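Local coordinates for SA0254 protein (Staphylococcus aureus subsp. aureus, PDB 2OOI), which is of unknown function but carries a UTRA domain, the effector-sensing module of GntR/HutC-type transcription regulators, and so probably binds a small-molecule ligand, at the interface of chains A and B. Sequence-based numbering; all coordinates share one arbitrary frame. Chains: chain A/B, SA0254 protein.

The interface of chains A and B. Residues chain A 5-8, 101-102, 104; chain B 159-161.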
loop_
_atom_site.group_PDB
_atom_site.type_symbol
_atom_site.label_atom_id
_atom_site.label_comp_id
_atom_site.label_asym_id
_atom_site.label_seq_id
_atom_site.Cartn_x
_atom_site.Cartn_y
_atom_site.Cartn_z
ATOM N N VAL A 5 3.250 -4.219 -5.399
ATOM C CA VAL A 5 4.117 -4.135 -4.213
ATOM C C VAL A 5 4.538 -5.476 -3.605
ATOM O O VAL A 5 5.563 -5.541 -2.948
ATOM C CB VAL A 5 3.439 -3.339 -3.040
ATOM C CG1 VAL A 5 4.499 -2.724 -2.157
ATOM C CG2 VAL A 5 2.489 -2.249 -3.550
ATOM N N PHE A 6 3.744 -6.517 -3.832
ATOM C CA PHE A 6 3.928 -7.786 -3.137
ATOM C C PHE A 6 5.368 -8.273 -3.250
ATOM O O PHE A 6 6.109 -8.285 -2.267
ATOM C CB PHE A 6 2.970 -8.843 -3.689
ATOM C CG PHE A 6 2.277 -9.647 -2.626
ATOM C CD1 PHE A 6 2.020 -9.099 -1.381
ATOM C CD2 PHE A 6 1.882 -10.951 -2.872
ATOM C CE1 PHE A 6 1.382 -9.836 -0.401
ATOM C CE2 PHE A 6 1.244 -11.693 -1.896
ATOM C CZ PHE A 6 0.994 -11.135 -0.659
ATOM N N LYS A 7 5.758 -8.674 -4.456
ATOM C CA LYS A 7 7.008 -8.212 -5.050
ATOM C C LYS A 7 7.946 -7.646 -3.990
ATOM O O LYS A 7 7.797 -6.501 -3.563
ATOM C CB LYS A 7 6.731 -7.159 -6.125
ATOM C CG LYS A 7 7.235 -7.537 -7.508
ATOM C CD LYS A 7 6.273 -8.484 -8.207
ATOM C CE LYS A 7 6.285 -8.272 -9.712
ATOM N NZ LYS A 7 5.121 -8.924 -10.374
ATOM N N THR A 8 8.914 -8.455 -3.571
ATOM C CA THR A 8 10.283 -7.985 -3.396
ATOM C C THR A 8 11.064 -8.064 -4.703
ATOM O O THR A 8 11.805 -9.019 -4.938
ATOM C CB THR A 8 11.024 -8.796 -2.316
ATOM O OG1 THR A 8 10.298 -8.730 -1.083
ATOM C CG2 THR A 8 12.426 -8.245 -2.105
ATOM N N PHE A 101 13.713 -11.937 1.416
ATOM C CA PHE A 101 12.471 -11.263 1.755
ATOM C C PHE A 101 12.692 -9.779 2.004
ATOM O O PHE A 101 13.849 -9.307 1.967
ATOM C CB PHE A 101 11.872 -11.905 2.999
ATOM C CG PHE A 101 12.747 -11.805 4.212
ATOM C CD1 PHE A 101 12.532 -10.824 5.168
ATOM C CD2 PHE A 101 13.777 -12.698 4.412
ATOM C CE1 PHE A 101 13.333 -10.744 6.307
ATOM C CE2 PHE A 101 14.566 -12.616 5.541
ATOM C CZ PHE A 101 14.336 -11.637 6.486
ATOM N N SER A 102 11.582 -9.067 2.258
ATOM C CA SER A 102 11.597 -7.624 2.540
ATOM C C SER A 102 10.410 -7.172 3.382
ATOM O O SER A 102 9.306 -7.727 3.286
ATOM C CB SER A 102 11.639 -6.805 1.239
ATOM O OG SER A 102 10.363 -6.457 0.741
ATOM N N ILE A 104 8.001 -3.920 4.101
ATOM C CA ILE A 104 7.537 -2.670 3.513
ATOM C C ILE A 104 6.695 -1.878 4.516
ATOM O O ILE A 104 5.754 -2.421 5.080
ATOM C CB ILE A 104 6.669 -2.931 2.264
ATOM C CG1 ILE A 104 7.491 -3.571 1.134
ATOM C CG2 ILE A 104 6.044 -1.650 1.776
ATOM C CD1 ILE A 104 6.663 -4.042 -0.042
ATOM N N PRO B 159 4.586 -7.655 4.679
ATOM C CA PRO B 159 5.666 -8.593 4.874
ATOM C C PRO B 159 5.888 -9.310 3.549
ATOM O O PRO B 159 5.243 -10.310 3.276
ATOM C CB PRO B 159 5.109 -9.520 5.941
ATOM C CG PRO B 159 3.616 -9.531 5.681
ATOM C CD PRO B 159 3.274 -8.301 4.891
ATOM N N SER B 160 6.782 -8.766 2.726
ATOM C CA SER B 160 7.006 -9.230 1.350
ATOM C C SER B 160 8.048 -10.370 1.254
ATOM O O SER B 160 8.944 -10.489 2.108
ATOM C CB SER B 160 7.405 -8.021 0.484
ATOM O OG SER B 160 7.674 -8.363 -0.857
ATOM N N LYS B 161 7.903 -11.199 0.211
ATOM C CA LYS B 161 8.749 -12.375 -0.000
ATOM C C LYS B 161 9.106 -12.575 -1.468
ATOM O O LYS B 161 10.224 -13.019 -1.771
ATOM C CB LYS B 161 8.091 -13.649 0.573
ATOM C CG LYS B 161 7.946 -13.714 2.118
ATOM C CD LYS B 161 7.284 -15.035 2.634
ATOM C CE LYS B 161 7.136 -15.068 4.193
ATOM N NZ LYS B 161 6.488 -16.339 4.683
#
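B:Ser160 pairs with A:Ser102 as an antiparallel beta bridge between two copies of this UTRA-family protein, the end of strand 156-160 of chain B lying against strand 99-110 of chain A. The assembly is two-fold symmetric, so the same bridge recurs with the chains exchanged; UTRA-containing regulators commonly dimerise, and this pairing is plausibly part of such a dimer. B:Ser160 hides 72 Å² of its surface against chain A, far more than any other residue of the patch.

Two backbone hydrogen bonds make the bridge. A:Ser102 N donates to B:Ser160 O at 3.0 Å. In return B:Ser160 N donates to A:Ser102 O over 2.8 Å, the reciprocal pattern of an antiparallel bridge.

The hydroxyls form a second, polar cluster. With OG anti to its backbone N (chi1 179°), B:Ser160 turns its hydroxyl towards the loop at residues 6-8 of chain A, where it meets A:Thr8 OG1 tip to tip in a 2.7 Å hydrogen bond. A:Thr8 OG1 also bonds the hydroxyl A:Ser102 OG at 2.9 Å, so the threonine links the loop to the strand that receives chain B; donor and acceptor are not settled in either pair. The modelled approach of B:Ser160 OG to the A:Phe6 carbonyl is impossibly short, leaving both the loop placement and the position of this hydroxyl doubtful at 2.60 Å, and with them the detail of its contacts to the loop.

Apolar contact is slight: the methyl A:Ile104 CD1 comes within 4.1 Å of B:Ser160 CB. The same carbon, B:Ser160 CB, lies 3.4 Å from the hydroxyl A:Ser102 OG.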